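Thiosulfate sulfurtransferase (Pseudomonas aeruginosa, PDB 1YT8) probably transfers sulfur from thiosulfate to cyanide, as rhodanese-type sulfurtransferases do, and is built from four rhodanese-like domains. Local coordinates at residues A[146-158]-A[163-175]. Sequence-based numbering, arbitrary orientation.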
loop_
_atom_site.group_PDB
_atom_site.type_symbol
_atom_site.label_atom_id
_atom_site.label_comp_id
_atom_site.label_asym_id
_atom_site.label_seq_id
_atom_site.Cartn_x
_atom_site.Cartn_y
_atom_site.Cartn_z
ATOM N N GLU A 146 -4.233 17.987 30.104
ATOM C CA GLU A 146 -3.222 18.502 29.197
ATOM C C GLU A 146 -2.690 17.295 28.436
ATOM O O GLU A 146 -1.828 16.558 28.926
ATOM C CB GLU A 146 -2.082 19.168 29.968
ATOM C CG GLU A 146 -0.973 19.701 29.065
ATOM C CD GLU A 146 0.098 20.436 29.845
ATOM O OE1 GLU A 146 0.666 19.832 30.779
ATOM O OE2 GLU A 146 0.378 21.616 29.525
ATOM N N ALA A 147 -3.230 17.092 27.242
ATOM C CA ALA A 147 -2.836 15.967 26.418
ATOM C C ALA A 147 -3.200 16.252 24.976
ATOM O O ALA A 147 -4.162 16.966 24.705
ATOM C CB ALA A 147 -3.554 14.703 26.884
ATOM N N VAL A 148 -2.424 15.703 24.055
ATOM C CA VAL A 148 -2.716 15.870 22.640
ATOM C C VAL A 148 -2.880 14.477 22.060
ATOM O O VAL A 148 -2.199 13.537 22.475
ATOM C CB VAL A 148 -1.593 16.633 21.891
ATOM C CG1 VAL A 148 -1.529 18.073 22.396
ATOM C CG2 VAL A 148 -0.254 15.939 22.074
ATOM N N ILE A 149 -3.821 14.336 21.133
ATOM C CA ILE A 149 -4.078 13.057 20.489
ATOM C C ILE A 149 -3.607 13.214 19.053
ATOM O O ILE A 149 -4.144 14.027 18.300
ATOM C CB ILE A 149 -5.583 12.705 20.529
ATOM C CG1 ILE A 149 -6.061 12.681 21.986
ATOM C CG2 ILE A 149 -5.825 11.341 19.876
ATOM C CD1 ILE A 149 -7.533 12.331 22.173
ATOM N N LEU A 150 -2.588 12.443 18.689
ATOM C CA LEU A 150 -2.011 12.510 17.351
ATOM C C LEU A 150 -2.410 11.291 16.529
ATOM O O LEU A 150 -2.181 10.152 16.939
ATOM C CB LEU A 150 -0.489 12.607 17.455
ATOM C CG LEU A 150 0.009 13.631 18.486
ATOM C CD1 LEU A 150 1.528 13.667 18.467
ATOM C CD2 LEU A 150 -0.558 15.013 18.185
ATOM N N ASP A 151 -3.005 11.548 15.367
ATOM C CA ASP A 151 -3.470 10.502 14.461
ATOM C C ASP A 151 -2.366 10.177 13.453
ATOM O O ASP A 151 -2.014 11.016 12.617
ATOM C CB ASP A 151 -4.724 10.993 13.743
ATOM C CG ASP A 151 -5.512 9.873 13.116
ATOM O OD1 ASP A 151 -4.906 9.058 12.390
ATOM O OD2 ASP A 151 -6.741 9.816 13.345
ATOM N N ALA A 152 -1.841 8.954 13.523
ATOM C CA ALA A 152 -0.733 8.517 12.667
ATOM C C ALA A 152 -1.056 8.016 11.260
ATOM O O ALA A 152 -0.155 7.576 10.541
ATOM C CB ALA A 152 0.084 7.451 13.406
ATOM N N ARG A 153 -2.320 8.083 10.863
ATOM C CA ARG A 153 -2.729 7.619 9.539
ATOM C C ARG A 153 -2.532 8.691 8.470
ATOM O O ARG A 153 -2.011 9.772 8.745
ATOM C CB ARG A 153 -4.207 7.217 9.568
ATOM C CG ARG A 153 -4.554 6.147 10.600
ATOM C CD ARG A 153 -6.059 5.965 10.677
ATOM N NE ARG A 153 -6.716 7.130 11.271
ATOM C CZ ARG A 153 -8.005 7.419 11.109
ATOM N NH1 ARG A 153 -8.778 6.632 10.366
ATOM N NH2 ARG A 153 -8.522 8.494 11.687
ATOM N N ARG A 154 -2.944 8.383 7.243
ATOM C CA ARG A 154 -2.848 9.359 6.157
ATOM C C ARG A 154 -3.857 10.455 6.474
ATOM O O ARG A 154 -4.846 10.206 7.154
ATOM C CB ARG A 154 -3.228 8.736 4.810
ATOM C CG ARG A 154 -2.289 7.661 4.293
ATOM C CD ARG A 154 -2.619 7.359 2.829
ATOM N NE ARG A 154 -4.039 7.074 2.643
ATOM C CZ ARG A 154 -4.590 5.868 2.750
ATOM N NH1 ARG A 154 -3.840 4.813 3.040
ATOM N NH2 ARG A 154 -5.896 5.721 2.584
ATOM N N PHE A 155 -3.625 11.658 5.965
ATOM C CA PHE A 155 -4.541 12.763 6.225
ATOM C C PHE A 155 -5.971 12.462 5.761
ATOM O O PHE A 155 -6.932 12.856 6.424
ATOM C CB PHE A 155 -4.043 14.042 5.546
ATOM C CG PHE A 155 -4.835 15.266 5.914
ATOM C CD1 PHE A 155 -4.818 15.754 7.220
ATOM C CD2 PHE A 155 -5.623 15.913 4.967
ATOM C CE1 PHE A 155 -5.575 16.867 7.578
ATOM C CE2 PHE A 155 -6.383 17.025 5.311
ATOM C CZ PHE A 155 -6.362 17.504 6.621
ATOM N N ASP A 156 -6.126 11.770 4.633
ATOM C CA ASP A 156 -7.475 11.460 4.153
ATOM C C ASP A 156 -8.225 10.512 5.090
ATOM O O ASP A 156 -9.454 10.565 5.190
ATOM C CB ASP A 156 -7.442 10.878 2.732
ATOM C CG ASP A 156 -6.665 9.578 2.641
ATOM O OD1 ASP A 156 -5.418 9.628 2.630
ATOM O OD2 ASP A 156 -7.301 8.508 2.580
ATOM N N GLU A 157 -7.494 9.638 5.776
ATOM C CA GLU A 157 -8.130 8.718 6.715
ATOM C C GLU A 157 -8.606 9.522 7.914
ATOM O O GLU A 157 -9.728 9.345 8.397
ATOM C CB GLU A 157 -7.141 7.651 7.175
ATOM C CG GLU A 157 -6.813 6.611 6.122
ATOM C CD GLU A 157 -5.752 5.639 6.595
ATOM O OE1 GLU A 157 -4.556 5.988 6.518
ATOM O OE2 GLU A 157 -6.118 4.536 7.056
ATOM N N TYR A 158 -7.733 10.404 8.393
ATOM C CA TYR A 158 -8.034 11.267 9.529
ATOM C C TYR A 158 -9.268 12.117 9.223
ATOM O O TYR A 158 -10.106 12.352 10.094
ATOM C CB TYR A 158 -6.817 12.157 9.821
ATOM C CG TYR A 158 -7.099 13.378 10.667
ATOM C CD1 TYR A 158 -7.161 13.298 12.061
ATOM C CD2 TYR A 158 -7.320 14.617 10.067
ATOM C CE1 TYR A 158 -7.437 14.433 12.836
ATOM C CE2 TYR A 158 -7.596 15.751 10.825
ATOM C CZ TYR A 158 -7.655 15.654 12.204
ATOM O OH TYR A 158 -7.950 16.780 12.941
ATOM N N ILE A 163 -10.629 11.011 16.322
ATOM C CA ILE A 163 -10.883 11.093 17.757
ATOM C C ILE A 163 -11.017 12.588 18.081
ATOM O O ILE A 163 -10.260 13.406 17.563
ATOM C CB ILE A 163 -9.693 10.487 18.558
ATOM C CG1 ILE A 163 -9.404 9.060 18.072
ATOM C CG2 ILE A 163 -9.994 10.510 20.057
ATOM C CD1 ILE A 163 -10.588 8.092 18.198
ATOM N N PRO A 164 -11.990 12.963 18.930
ATOM C CA PRO A 164 -12.199 14.370 19.294
ATOM C C PRO A 164 -10.927 15.131 19.639
ATOM O O PRO A 164 -10.161 14.713 20.509
ATOM C CB PRO A 164 -13.152 14.279 20.483
ATOM C CG PRO A 164 -13.993 13.109 20.120
ATOM C CD PRO A 164 -12.967 12.101 19.615
ATOM N N GLY A 165 -10.716 16.253 18.954
ATOM C CA GLY A 165 -9.542 17.072 19.200
ATOM C C GLY A 165 -8.263 16.545 18.576
ATOM O O GLY A 165 -7.221 17.181 18.675
ATOM N N GLY A 166 -8.345 15.389 17.926
ATOM C CA GLY A 166 -7.171 14.796 17.306
ATOM C C GLY A 166 -6.491 15.675 16.273
ATOM O O GLY A 166 -7.135 16.476 15.590
ATOM N N ILE A 167 -5.176 15.507 16.156
ATOM C CA ILE A 167 -4.353 16.268 15.218
ATOM C C ILE A 167 -3.659 15.293 14.273
ATOM O O ILE A 167 -3.054 14.324 14.719
ATOM C CB ILE A 167 -3.269 17.069 15.974
ATOM C CG1 ILE A 167 -3.936 17.998 16.992
ATOM C CG2 ILE A 167 -2.401 17.854 14.979
ATOM C CD1 ILE A 167 -2.988 18.573 18.028
ATOM N N SER A 168 -3.745 15.546 12.973
ATOM C CA SER A 168 -3.113 14.668 11.998
ATOM C C SER A 168 -1.589 14.783 12.001
ATOM O O SER A 168 -1.032 15.852 11.742
ATOM C CB SER A 168 -3.642 14.973 10.595
ATOM O OG SER A 168 -2.926 14.237 9.617
ATOM N N VAL A 169 -0.920 13.676 12.310
ATOM C CA VAL A 169 0.538 13.626 12.323
ATOM C C VAL A 169 0.946 12.235 11.837
ATOM O O VAL A 169 1.229 11.341 12.644
ATOM C CB VAL A 169 1.122 13.854 13.743
ATOM C CG1 VAL A 169 2.643 13.989 13.661
ATOM C CG2 VAL A 169 0.513 15.095 14.377
ATOM N N PRO A 170 0.972 12.032 10.508
ATOM C CA PRO A 170 1.343 10.749 9.906
ATOM C C PRO A 170 2.578 10.129 10.556
ATOM O O PRO A 170 3.536 10.826 10.891
ATOM C CB PRO A 170 1.563 11.110 8.440
ATOM C CG PRO A 170 0.543 12.185 8.223
ATOM C CD PRO A 170 0.724 13.041 9.464
ATOM N N GLY A 171 2.528 8.810 10.721
ATOM C CA GLY A 171 3.592 8.046 11.353
ATOM C C GLY A 171 5.027 8.545 11.408
ATOM O O GLY A 171 5.579 8.722 12.497
ATOM N N ALA A 172 5.644 8.755 10.251
ATOM C CA ALA A 172 7.035 9.199 10.222
ATOM C C ALA A 172 7.251 10.621 10.731
ATOM O O ALA A 172 8.366 10.984 11.094
ATOM C CB ALA A 172 7.600 9.058 8.814
ATOM N N GLU A 173 6.188 11.417 10.766
ATOM C CA GLU A 173 6.273 12.801 11.222
ATOM C C GLU A 173 6.270 12.943 12.749
ATOM O O GLU A 173 6.656 13.981 13.278
ATOM C CB GLU A 173 5.098 13.617 10.664
ATOM C CG GLU A 173 4.931 13.608 9.142
ATOM C CD GLU A 173 6.052 14.327 8.405
ATOM O OE1 GLU A 173 6.652 15.259 8.984
ATOM O OE2 GLU A 173 6.318 13.974 7.235
ATOM N N LEU A 174 5.840 11.903 13.456
ATOM C CA LEU A 174 5.751 11.958 14.916
ATOM C C LEU A 174 6.979 12.466 15.670
ATOM O O LEU A 174 6.889 13.446 16.413
ATOM C CB LEU A 174 5.325 10.588 15.459
ATOM C CG LEU A 174 3.865 10.224 15.139
ATOM C CD1 LEU A 174 3.626 8.758 15.442
ATOM C CD2 LEU A 174 2.917 11.101 15.959
ATOM N N VAL A 175 8.123 11.818 15.491
ATOM C CA VAL A 175 9.331 12.242 16.190
ATOM C C VAL A 175 9.775 13.639 15.757
ATOM O O VAL A 175 10.327 14.403 16.553
ATOM C CB VAL A 175 10.474 11.227 15.959
ATOM C CG1 VAL A 175 11.761 11.709 16.619
ATOM C CG2 VAL A 175 10.069 9.876 16.535
HETATM O O HOH W 1 -5.504 16.574 20.809
HETATM O O HOH W 2 -7.792 11.152 15.418
HETATM O O HOH W 3 -3.218 11.667 10.238
#
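Tyr158 gives its hydroxyl to the carbonyl of Gly166 (OH to O, 2.8 Å), approaching from above the carbonyl plane, while Ile167 and Asp151 zip the two strands together as a parallel ladder. Its rungs run from Ile167 N to Ile149 O (2.8 Å) and from Asp151 N to Ile167 O. Just past the end of strand 167-168, Val169 N to Asp151 O and Gly171 N to Ala152 O (3.0 Å) carry the pairing on. Two waters stitch the same seam: one joins Ile149 N to Gly165 O, the other accepts from Ser168 OG and donates to the carbonyls of Asp151 and Arg153. A third links Asp151 OD2 to Ile163 N, and this carboxylate is held side-on by Arg153 NE and NH2; the arginine also reaches the carbonyl of Met161 and lies near a bound sulfite.

With CG anti to the backbone N (chi1 162°), the Tyr158 ring lies against Ser168, whose CB sits over one face in a CH-pi contact, 3.9 Å from the centroid. Phe155 meets the same serine with its ring edge, CD1 lying 3.4 Å from OG. The side chains of Ile149 and Ile163 cross at about a right angle, with Ile149 CD1 touching Ile163 CG2. On the opposite face of the sheet from Ser168, beside Ile167, Leu150 spreads its methyls, CD2 against Val169 CG2 and CD1 against Leu174 CD2 (3.8 Å).

These elements form a beta-alpha-beta unit of a rhodanese-like domain: helix 155-160 links inner strand 147-151 to edge strand 167-168, strand 188-192 pairs with the other side of 147-151, and helix 221-227 packs on Ile163 and Pro164.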